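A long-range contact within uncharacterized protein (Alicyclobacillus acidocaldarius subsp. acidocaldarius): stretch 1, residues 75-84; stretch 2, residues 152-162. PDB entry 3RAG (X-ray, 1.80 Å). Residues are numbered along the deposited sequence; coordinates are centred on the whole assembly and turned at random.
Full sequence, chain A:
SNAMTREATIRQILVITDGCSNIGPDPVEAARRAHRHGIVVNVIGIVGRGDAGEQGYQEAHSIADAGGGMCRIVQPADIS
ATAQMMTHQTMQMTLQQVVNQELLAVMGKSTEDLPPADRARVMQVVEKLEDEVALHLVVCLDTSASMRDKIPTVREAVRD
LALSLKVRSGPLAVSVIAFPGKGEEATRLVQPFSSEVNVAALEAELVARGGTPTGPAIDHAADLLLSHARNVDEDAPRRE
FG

Stretch 1 75-84: QPADISATAQ
Stretch 2 152-162: PTVREAVRDLA

Stretch 2 is helical throughout, from P152 to A162, with phi/psi near -64/-41, and it packs against the helix that occupies I79 to Q84 of stretch 1. The two axes run in the same general direction, at 37° (signed crossing angle -37°), and approach to 8.6 Å. Register follows a spacing of four residues: the CA atoms of P76 and T153 lie 6.4 Å apart, those of S80 and A157 4.4 Å, and those of Q84 and L161 6.0 Å, so the backbones are tightest at the middle pair. The contact buries 417 Å² in total, and no direct hydrogen bond crosses it.

P152 lies out of reach, its carbonyl accepting a weak bond from E156 N. T153 (chi1 m) points toward stretch 1 and sets its CG2 3.2 Å from P76 O, with 3.9 Å between T153 CG2 and P76 CB. That same P76 carbonyl accepts a backbone hydrogen bond from I79 N (3.1 Å from I79 N to P76 O). V154 (chi1 t) leaves CA sideways and still meets the extended I79 side chain (chi1 m, chi2 t), V154 CG2 lying 4.0 Å from I79 CD1. R155 and E156 make no contact.

A157 is the pivot of the packing. Its CB points toward stretch 1 and lies 3.7 Å from I79 CG2 and 3.9 Å from both S80 N and S80 CB; the small side chains of A157 and S80 accommodate the close backbone approach. The A157 carbonyl, while accepting the helical bond from L161 N (2.9 Å from L161 N to A157 O), also receives a hydrogen bond from water 1 (A157 O to water O, 3.1 Å). This water donates to S80 O as well (2.8 Å to its O), hydrogen-bonds S80 OG at 2.5 Å, and accepts from Q84 NE2 at 3.0 Å, thereby joining the two helices through a polar bridge beside the apolar contacts. S80 adopts chi1 t.

V158 and R159 point away. R159, with chi1 to chi3 all t, forms a long salt bridge with its neighbour, R159 NH1 to D160 OD1 at 3.7 Å. D160 (chi1 m) points toward stretch 1, its CB 3.4 Å from S80 OG and its backbone O 3.8 Å from Q84 NE2.

L161 (chi1 t, chi2 p) starts sideways, but its end comes nearer: CD2 lies 4.0 Å from A83 CB, and CD1 3.8 Å from Q84 CG. Q84 (chi1 m, chi2 t, chi3 31°) likewise leaves CA sideways, and its end comes nearer to stretch 2. A162 is out of reach.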

# COMPACT_ATOMS: atom_id res chain seq x y z
N GLN A 75 13.74 -9.52 -5.36
CA GLN A 75 13.42 -10.83 -5.93
C GLN A 75 12.14 -11.38 -5.32
O GLN A 75 11.73 -10.96 -4.23
CB GLN A 75 14.59 -11.78 -5.70
CG GLN A 75 15.83 -11.32 -6.42
CD GLN A 75 17.05 -12.17 -6.11
OE1 GLN A 75 17.26 -12.58 -4.97
NE2 GLN A 75 17.86 -12.44 -7.13
N PRO A 76 11.48 -12.32 -6.03
CA PRO A 76 10.19 -12.86 -5.59
C PRO A 76 10.24 -13.39 -4.16
O PRO A 76 9.32 -13.13 -3.41
CB PRO A 76 9.93 -13.98 -6.60
CG PRO A 76 10.60 -13.49 -7.86
CD PRO A 76 11.86 -12.81 -7.37
N ALA A 77 11.31 -14.08 -3.79
CA ALA A 77 11.43 -14.66 -2.44
C ALA A 77 11.33 -13.60 -1.35
O ALA A 77 10.97 -13.90 -0.21
CB ALA A 77 12.74 -15.45 -2.30
N ASP A 78 11.63 -12.35 -1.69
CA ASP A 78 11.67 -11.30 -0.68
C ASP A 78 10.47 -10.38 -0.66
O ASP A 78 10.41 -9.45 0.14
CB ASP A 78 12.95 -10.49 -0.83
CG ASP A 78 14.18 -11.34 -0.55
OD1 ASP A 78 15.20 -11.21 -1.26
OD2 ASP A 78 14.09 -12.16 0.37
N ILE A 79 9.48 -10.64 -1.51
CA ILE A 79 8.33 -9.75 -1.56
C ILE A 79 7.59 -9.65 -0.24
O ILE A 79 7.21 -8.56 0.18
CB ILE A 79 7.35 -10.16 -2.69
CG1 ILE A 79 8.03 -9.98 -4.04
CG2 ILE A 79 6.02 -9.38 -2.57
CD1 ILE A 79 7.24 -10.64 -5.21
N SER A 80 7.39 -10.78 0.43
CA SER A 80 6.62 -10.77 1.67
C SER A 80 7.26 -9.90 2.77
O SER A 80 6.65 -8.98 3.31
CB SER A 80 6.43 -12.21 2.15
OG SER A 80 5.68 -12.22 3.34
N ALA A 81 8.50 -10.21 3.09
CA ALA A 81 9.23 -9.44 4.08
C ALA A 81 9.30 -7.96 3.69
O ALA A 81 9.19 -7.07 4.54
CB ALA A 81 10.64 -10.03 4.27
N THR A 82 9.49 -7.70 2.40
CA THR A 82 9.61 -6.32 1.95
C THR A 82 8.31 -5.55 2.13
O THR A 82 8.33 -4.39 2.58
CB THR A 82 10.05 -6.29 0.48
OG1 THR A 82 11.34 -6.90 0.38
CG2 THR A 82 10.13 -4.87 -0.04
N ALA A 83 7.19 -6.18 1.76
CA ALA A 83 5.87 -5.57 1.93
C ALA A 83 5.59 -5.24 3.40
O ALA A 83 5.09 -4.17 3.72
CB ALA A 83 4.77 -6.50 1.38
N GLN A 84 5.93 -6.16 4.29
CA GLN A 84 5.73 -5.92 5.71
C GLN A 84 6.60 -4.75 6.19
O GLN A 84 6.10 -3.84 6.87
CB GLN A 84 6.00 -7.20 6.52
CG GLN A 84 5.08 -8.35 6.18
CD GLN A 84 5.48 -9.64 6.88
OE1 GLN A 84 6.01 -9.62 7.98
NE2 GLN A 84 5.22 -10.77 6.23
N PRO A 152 2.28 -17.15 -8.31
CA PRO A 152 2.16 -18.01 -7.12
C PRO A 152 2.90 -17.45 -5.90
O PRO A 152 2.41 -17.55 -4.79
CB PRO A 152 2.78 -19.34 -7.60
CG PRO A 152 2.47 -19.35 -9.12
CD PRO A 152 2.74 -17.89 -9.50
N THR A 153 4.06 -16.84 -6.11
CA THR A 153 4.81 -16.28 -4.98
C THR A 153 4.08 -15.08 -4.42
O THR A 153 4.01 -14.88 -3.20
CB THR A 153 6.23 -15.91 -5.43
OG1 THR A 153 6.88 -17.11 -5.81
CG2 THR A 153 7.03 -15.22 -4.27
N VAL A 154 3.51 -14.28 -5.31
CA VAL A 154 2.76 -13.10 -4.91
C VAL A 154 1.52 -13.48 -4.09
O VAL A 154 1.24 -12.85 -3.06
CB VAL A 154 2.39 -12.24 -6.13
CG1 VAL A 154 1.39 -11.13 -5.76
CG2 VAL A 154 3.65 -11.64 -6.74
N ARG A 155 0.80 -14.51 -4.51
CA ARG A 155 -0.35 -14.94 -3.74
C ARG A 155 0.06 -15.27 -2.30
O ARG A 155 -0.63 -14.89 -1.34
CB ARG A 155 -1.02 -16.18 -4.36
CG ARG A 155 -1.62 -15.95 -5.75
CD ARG A 155 -2.55 -17.14 -6.16
NE ARG A 155 -1.80 -18.41 -6.13
CZ ARG A 155 -1.47 -19.14 -7.19
NH1 ARG A 155 -1.84 -18.80 -8.43
NH2 ARG A 155 -0.76 -20.25 -7.01
N GLU A 156 1.17 -15.99 -2.15
CA GLU A 156 1.63 -16.36 -0.80
C GLU A 156 2.05 -15.13 0.01
O GLU A 156 1.79 -15.04 1.23
CB GLU A 156 2.79 -17.35 -0.87
CG GLU A 156 2.49 -18.59 -1.67
CD GLU A 156 2.50 -19.84 -0.82
OE1 GLU A 156 2.01 -19.79 0.34
OE2 GLU A 156 3.00 -20.88 -1.30
N ALA A 157 2.73 -14.20 -0.66
CA ALA A 157 3.22 -12.98 -0.01
C ALA A 157 2.07 -12.12 0.51
O ALA A 157 2.16 -11.53 1.59
CB ALA A 157 4.08 -12.15 -1.00
N VAL A 158 1.00 -12.04 -0.28
CA VAL A 158 -0.13 -11.22 0.12
C VAL A 158 -0.84 -11.85 1.31
O VAL A 158 -1.25 -11.16 2.25
CB VAL A 158 -1.09 -11.02 -1.05
CG1 VAL A 158 -2.37 -10.36 -0.59
CG2 VAL A 158 -0.39 -10.15 -2.13
N ARG A 159 -0.99 -13.17 1.27
CA ARG A 159 -1.56 -13.88 2.40
C ARG A 159 -0.72 -13.63 3.65
O ARG A 159 -1.25 -13.32 4.72
CB ARG A 159 -1.66 -15.38 2.09
CG ARG A 159 -2.12 -16.23 3.28
CD ARG A 159 -2.04 -17.71 2.97
NE ARG A 159 -2.51 -18.51 4.10
CZ ARG A 159 -1.73 -18.94 5.09
NH1 ARG A 159 -0.43 -18.65 5.08
NH2 ARG A 159 -2.24 -19.66 6.08
N ASP A 160 0.60 -13.74 3.52
CA ASP A 160 1.50 -13.55 4.66
C ASP A 160 1.46 -12.12 5.20
O ASP A 160 1.56 -11.88 6.40
CB ASP A 160 2.93 -13.90 4.27
CG ASP A 160 3.16 -15.38 4.15
OD1 ASP A 160 2.24 -16.16 4.48
OD2 ASP A 160 4.27 -15.77 3.74
N LEU A 161 1.31 -11.16 4.30
CA LEU A 161 1.25 -9.76 4.71
C LEU A 161 0.04 -9.55 5.60
O LEU A 161 0.13 -8.97 6.68
CB LEU A 161 1.19 -8.83 3.49
CG LEU A 161 0.96 -7.34 3.71
CD1 LEU A 161 2.09 -6.71 4.53
CD2 LEU A 161 0.88 -6.65 2.34
N ALA A 162 -1.11 -10.03 5.14
CA ALA A 162 -2.34 -9.85 5.88
C ALA A 162 -2.25 -10.56 7.22
O ALA A 162 -2.71 -10.04 8.24
CB ALA A 162 -3.56 -10.34 5.06
O HOH W 1 4.20 -10.24 3.49